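PDB 3NV9: malic enzyme from Entamoeba histolytica, which probably catalyses the oxidative decarboxylation of malate to pyruvate with NAD or NADP as acceptor, as malic enzymes do. Local coordinates for residues A[146-152]-A[174-178]; A[194-199]-A[229-234]. All coordinates share one frame; numbering follows the deposited sequence.

How the contacts relate
Contact 1 joins helix 148-158 to helix 174-185 in the N-terminal malic enzyme region. Contact 2 joins helix 193-213 to helix 229-240 in the NAD-binding region. Their centres lie about 17 Å apart. Contact 1 is partly buried: an exposed salt bridge and an amide-to-carbonyl bond flank an aliphatic core. Contact 2 is buried near the middle of the chain and held by hydroxyls, backbone carbonyls and waters, with no salt bridge. The two contacts meet where Cys175 and Tyr176, which do not touch segment 146-152, reach Ser229 and Gln195 of contact 2. Tyr176 OH packs 3.2 Å from Ser229 CA.

Contact 1: residues A[146-152]-A[174-178]; sequences NDPDAVI and NCYKI
Ile178 meets Pro148, Val151 and Ile152 where two helices of the N-terminal malic enzyme domain pack side by side. Helices 148-158 and 174-185 run in roughly the same direction, their axes 9.1 Å apart and inclined at 36° in the segments 148-152 and 174-178. Ile178 holds CG1 anti to its carbonyl carbon (chi1 -63°), which carries the branch across to helix 148-158. Its CD1 reaches Val151 CB at 3.5 Å, and its CG2 lies against Val151 CG1. Ile178 CG1 packs on Pro148 CB at 3.8 Å. Ile152 adds its CG1 beside the backbone of Ile178.

Asn174 works at the start of its helix. Its OD1 packs against the Pro148 ring, 3.3 Å from CG. Its ND2 donates to Asn146 O at 3.3 Å, with an N-H...O angle of 160°. The donor sits above the carbonyl plane of Asn146, while the acceptor lies close to the amide plane of Asn174.

On the exposed side, Lys177 extends past the Pro148 ring. Its NZ forms a salt bridge with Asp149 OD1, weak as a hydrogen bond. NZ also hydrogen-bonds to a glycerol, probably from the crystallisation liquor.

Further out, Asn146 OD1 is bonded to Ser139 OG, and the backbone of Asp147 also bonds to Ser139, tying the residues before the helix to that loop. Ala150 packs on Arg157 of the second subunit. Asp147 is the N-cap residue: its OD1 accepts from Asp149 N at 3.2 Å, from above the carboxylate plane.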
loop_
_atom_site.group_PDB
_atom_site.type_symbol
_atom_site.label_atom_id
_atom_site.label_comp_id
_atom_site.label_asym_id
_atom_site.label_seq_id
_atom_site.Cartn_x
_atom_site.Cartn_y
_atom_site.Cartn_z
ATOM N N ASN A 146 5.481 -3.193 23.793
ATOM C CA ASN A 146 5.720 -2.403 22.596
ATOM C C ASN A 146 7.116 -1.778 22.572
ATOM O O ASN A 146 7.499 -1.023 23.469
ATOM C CB ASN A 146 4.619 -1.361 22.394
ATOM C CG ASN A 146 3.337 -1.996 22.032
ATOM O OD1 ASN A 146 3.144 -2.482 20.879
ATOM N ND2 ASN A 146 2.439 -2.053 23.000
ATOM N N ASP A 147 7.835 -2.079 21.516
ATOM C CA ASP A 147 9.247 -1.739 21.412
ATOM C C ASP A 147 9.522 -0.678 20.337
ATOM O O ASP A 147 9.472 -0.944 19.143
ATOM C CB ASP A 147 10.026 -3.030 21.131
ATOM C CG ASP A 147 11.493 -2.828 21.077
ATOM O OD1 ASP A 147 11.975 -1.730 21.404
ATOM O OD2 ASP A 147 12.183 -3.800 20.669
ATOM N N PRO A 148 9.871 0.527 20.767
ATOM C CA PRO A 148 10.106 1.613 19.800
ATOM C C PRO A 148 11.170 1.246 18.775
ATOM O O PRO A 148 11.032 1.592 17.591
ATOM C CB PRO A 148 10.608 2.755 20.646
ATOM C CG PRO A 148 10.954 2.155 22.019
ATOM C CD PRO A 148 10.343 0.812 22.132
ATOM N N ASP A 149 12.215 0.534 19.217
ATOM C CA ASP A 149 13.303 0.153 18.335
ATOM C C ASP A 149 12.818 -0.748 17.207
ATOM O O ASP A 149 13.405 -0.765 16.127
ATOM C CB ASP A 149 14.452 -0.552 19.129
ATOM C CG ASP A 149 14.974 0.290 20.319
ATOM O OD1 ASP A 149 15.044 1.550 20.247
ATOM O OD2 ASP A 149 15.328 -0.346 21.353
ATOM N N ALA A 150 11.761 -1.516 17.472
ATOM C CA ALA A 150 11.144 -2.334 16.437
ATOM C C ALA A 150 10.490 -1.411 15.363
ATOM O O ALA A 150 10.634 -1.630 14.156
ATOM C CB ALA A 150 10.116 -3.293 17.044
ATOM N N VAL A 151 9.820 -0.362 15.824
ATOM C CA VAL A 151 9.176 0.586 14.929
ATOM C C VAL A 151 10.274 1.283 14.122
ATOM O O VAL A 151 10.194 1.327 12.901
ATOM C CB VAL A 151 8.189 1.564 15.670
ATOM C CG1 VAL A 151 7.430 2.451 14.679
ATOM C CG2 VAL A 151 7.145 0.779 16.505
ATOM N N ILE A 152 11.356 1.691 14.794
ATOM C CA ILE A 152 12.484 2.369 14.103
ATOM C C ILE A 152 13.084 1.514 13.006
ATOM O O ILE A 152 13.284 1.972 11.863
ATOM C CB ILE A 152 13.576 2.835 15.099
ATOM C CG1 ILE A 152 13.009 3.990 15.921
ATOM C CG2 ILE A 152 14.766 3.308 14.372
ATOM C CD1 ILE A 152 13.779 4.348 17.218
ATOM N N ASN A 174 7.053 6.361 23.554
ATOM C CA ASN A 174 7.543 5.694 22.349
ATOM C C ASN A 174 7.484 6.620 21.092
ATOM O O ASN A 174 8.474 6.752 20.349
ATOM C CB ASN A 174 6.758 4.382 22.076
ATOM C CG ASN A 174 7.301 3.167 22.834
ATOM O OD1 ASN A 174 8.295 3.247 23.562
ATOM N ND2 ASN A 174 6.639 2.021 22.653
ATOM N N CYS A 175 6.339 7.285 20.856
ATOM C CA CYS A 175 6.228 8.130 19.644
ATOM C C CYS A 175 7.387 9.157 19.510
ATOM O O CYS A 175 7.854 9.438 18.399
ATOM C CB CYS A 175 4.879 8.845 19.604
ATOM S SG CYS A 175 4.584 9.906 21.033
ATOM N N TYR A 176 7.919 9.645 20.633
ATOM C CA TYR A 176 9.039 10.618 20.546
ATOM C C TYR A 176 10.329 10.002 20.024
ATOM O O TYR A 176 10.966 10.498 19.053
ATOM C CB TYR A 176 9.274 11.300 21.894
ATOM C CG TYR A 176 8.092 12.094 22.410
ATOM C CD1 TYR A 176 7.575 13.204 21.671
ATOM C CD2 TYR A 176 7.509 11.791 23.625
ATOM C CE1 TYR A 176 6.515 13.955 22.156
ATOM C CE2 TYR A 176 6.421 12.511 24.096
ATOM C CZ TYR A 176 5.936 13.610 23.349
ATOM O OH TYR A 176 4.899 14.364 23.855
ATOM N N LYS A 177 10.701 8.882 20.634
ATOM C CA LYS A 177 11.922 8.204 20.271
ATOM C C LYS A 177 11.885 7.827 18.799
ATOM O O LYS A 177 12.851 8.076 18.045
ATOM C CB LYS A 177 12.144 6.975 21.199
ATOM C CG LYS A 177 13.332 6.167 20.791
ATOM C CD LYS A 177 13.722 5.070 21.815
ATOM C CE LYS A 177 15.025 4.346 21.398
ATOM N NZ LYS A 177 15.529 3.397 22.449
ATOM N N ILE A 178 10.768 7.229 18.384
ATOM C CA ILE A 178 10.571 6.796 17.009
ATOM C C ILE A 178 10.650 7.981 16.057
ATOM O O ILE A 178 11.392 7.948 15.092
ATOM C CB ILE A 178 9.222 6.047 16.846
ATOM C CG1 ILE A 178 9.219 4.755 17.689
ATOM C CG2 ILE A 178 8.973 5.706 15.394
ATOM C CD1 ILE A 178 7.773 4.198 18.010
#

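Contact 2: residues A[194-199]-A[229-234]; sequences DQQGTA and SSNTTC
Helices 193-213 and 229-240 pack with axes 7.5 Å apart and inclined at 56° in the segments 194-199 and 229-234, and Ala199 CA comes within 4.1 Å of Cys234 CA. Small side chains permit this approach. Ala199 CB rests on the backbone of Thr233, 3.4 Å from its O. Cys234 SG lies 3.5 Å from Ala199 CA.

Ser230 OG, anti to its own carbonyl carbon (chi1 -63°), donates to Asp194 O at 2.7 Å. The donor is tilted 19° from the carbonyl plane. The same hydroxyl accepts from two waters. The first also donates to Asp194 OD1 and bonds Thr198 OG1, so three side chains share it.

Helix 229-240 follows strand 222-225 of the Rossmann-type NAD-binding domain, and helix 193-213 lies against its first turns. Outside the two segments, Asp194 OD2 accepts from Asp169 N, and Thr198 OG1 is bonded to Asn359 ND2.

At the other edge, the side chains of Gln195 and Thr233 cross at about a right angle. Thr233 CG2 packs on Gln195 O. Thr233 OG1 donates within its own helix to Ser229 O at 2.7 Å, nearly along the C=O axis, and lies 3.4 Å from Gln195 CB. A third water bridges the pair, donating to Thr233 OG1 and, at 2.7 Å, to Gln195 OE1.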
loop_
_atom_site.group_PDB
_atom_site.type_symbol
_atom_site.label_atom_id
_atom_site.label_comp_id
_atom_site.label_asym_id
_atom_site.label_seq_id
_atom_site.Cartn_x
_atom_site.Cartn_y
_atom_site.Cartn_z
ATOM N N ASP A 194 -0.151 13.021 14.864
ATOM C CA ASP A 194 -0.626 13.474 16.196
ATOM C C ASP A 194 0.234 14.552 16.868
ATOM O O ASP A 194 -0.243 15.217 17.774
ATOM C CB ASP A 194 -0.723 12.302 17.146
ATOM C CG ASP A 194 -1.605 11.264 16.627
ATOM O OD1 ASP A 194 -2.837 11.384 16.822
ATOM O OD2 ASP A 194 -1.064 10.333 16.006
ATOM N N GLN A 195 1.482 14.703 16.433
ATOM C CA GLN A 195 2.340 15.757 16.971
ATOM C C GLN A 195 2.136 17.034 16.146
ATOM O O GLN A 195 1.223 17.765 16.447
ATOM C CB GLN A 195 3.804 15.317 17.065
ATOM C CG GLN A 195 4.116 14.436 18.308
ATOM C CD GLN A 195 5.519 13.881 18.261
ATOM O OE1 GLN A 195 6.502 14.610 18.301
ATOM N NE2 GLN A 195 5.620 12.590 18.082
ATOM N N GLN A 196 2.918 17.283 15.097
ATOM C CA GLN A 196 2.774 18.568 14.375
ATOM C C GLN A 196 1.399 18.738 13.600
ATOM O O GLN A 196 0.851 19.827 13.487
ATOM C CB GLN A 196 3.943 18.756 13.405
ATOM C CG GLN A 196 5.338 18.754 14.013
ATOM C CD GLN A 196 6.396 18.506 12.946
ATOM O OE1 GLN A 196 6.302 17.523 12.200
ATOM N NE2 GLN A 196 7.398 19.417 12.847
ATOM N N GLY A 197 0.854 17.628 13.105
ATOM C CA GLY A 197 -0.422 17.647 12.412
ATOM C C GLY A 197 -1.525 18.240 13.246
ATOM O O GLY A 197 -2.133 19.242 12.845
ATOM N N THR A 198 -1.775 17.636 14.406
ATOM C CA THR A 198 -2.759 18.150 15.372
ATOM C C THR A 198 -2.458 19.567 15.837
ATOM O O THR A 198 -3.333 20.361 15.991
ATOM C CB THR A 198 -2.863 17.206 16.608
ATOM O OG1 THR A 198 -3.320 15.917 16.179
ATOM C CG2 THR A 198 -3.820 17.783 17.698
ATOM N N ALA A 199 -1.211 19.863 16.148
ATOM C CA ALA A 199 -0.827 21.178 16.608
ATOM C C ALA A 199 -0.992 22.157 15.455
ATOM O O ALA A 199 -1.458 23.251 15.666
ATOM C CB ALA A 199 0.582 21.164 17.101
ATOM N N SER A 229 1.147 13.591 23.488
ATOM C CA SER A 229 2.027 14.020 22.393
ATOM C C SER A 229 1.376 15.114 21.575
ATOM O O SER A 229 2.064 16.014 21.128
ATOM C CB SER A 229 2.439 12.869 21.508
ATOM O OG SER A 229 1.337 12.448 20.717
ATOM N N SER A 230 0.053 15.052 21.410
ATOM C CA SER A 230 -0.697 16.169 20.745
ATOM C C SER A 230 -0.631 17.490 21.507
ATOM O O SER A 230 -0.225 18.494 20.953
ATOM C CB SER A 230 -2.155 15.820 20.468
ATOM O OG SER A 230 -2.199 14.723 19.566
ATOM N N ASN A 231 -1.052 17.474 22.763
ATOM C CA ASN A 231 -1.090 18.677 23.564
ATOM C C ASN A 231 0.262 19.385 23.720
ATOM O O ASN A 231 0.347 20.635 23.653
ATOM C CB ASN A 231 -1.732 18.396 24.913
ATOM C CG ASN A 231 -3.039 19.127 25.083
ATOM O OD1 ASN A 231 -3.626 19.594 24.110
ATOM N ND2 ASN A 231 -3.484 19.279 26.327
ATOM N N THR A 232 1.287 18.572 23.934
ATOM C CA THR A 232 2.677 18.978 24.040
ATOM C C THR A 232 3.082 19.765 22.791
ATOM O O THR A 232 3.710 20.834 22.888
ATOM C CB THR A 232 3.573 17.692 24.213
ATOM O OG1 THR A 232 3.715 17.382 25.592
ATOM C CG2 THR A 232 4.933 17.840 23.663
ATOM N N THR A 233 2.738 19.232 21.616
ATOM C CA THR A 233 3.123 19.856 20.355
ATOM C C THR A 233 2.277 21.092 20.103
ATOM O O THR A 233 2.783 22.051 19.531
ATOM C CB THR A 233 3.058 18.891 19.185
ATOM O OG1 THR A 233 3.621 17.630 19.578
ATOM C CG2 THR A 233 3.817 19.443 17.978
ATOM N N CYS A 234 1.022 21.058 20.576
ATOM C CA CYS A 234 0.091 22.198 20.476
ATOM C C CYS A 234 0.649 23.384 21.227
ATOM O O CYS A 234 0.666 24.485 20.703
ATOM C CB CYS A 234 -1.304 21.876 20.977
ATOM S SG CYS A 234 -2.211 20.790 19.853
HETATM O O HOH W 1 -3.897 13.654 17.443
HETATM O O HOH W 2 -3.797 12.085 20.084
HETATM O O HOH W 3 6.088 16.785 19.893
#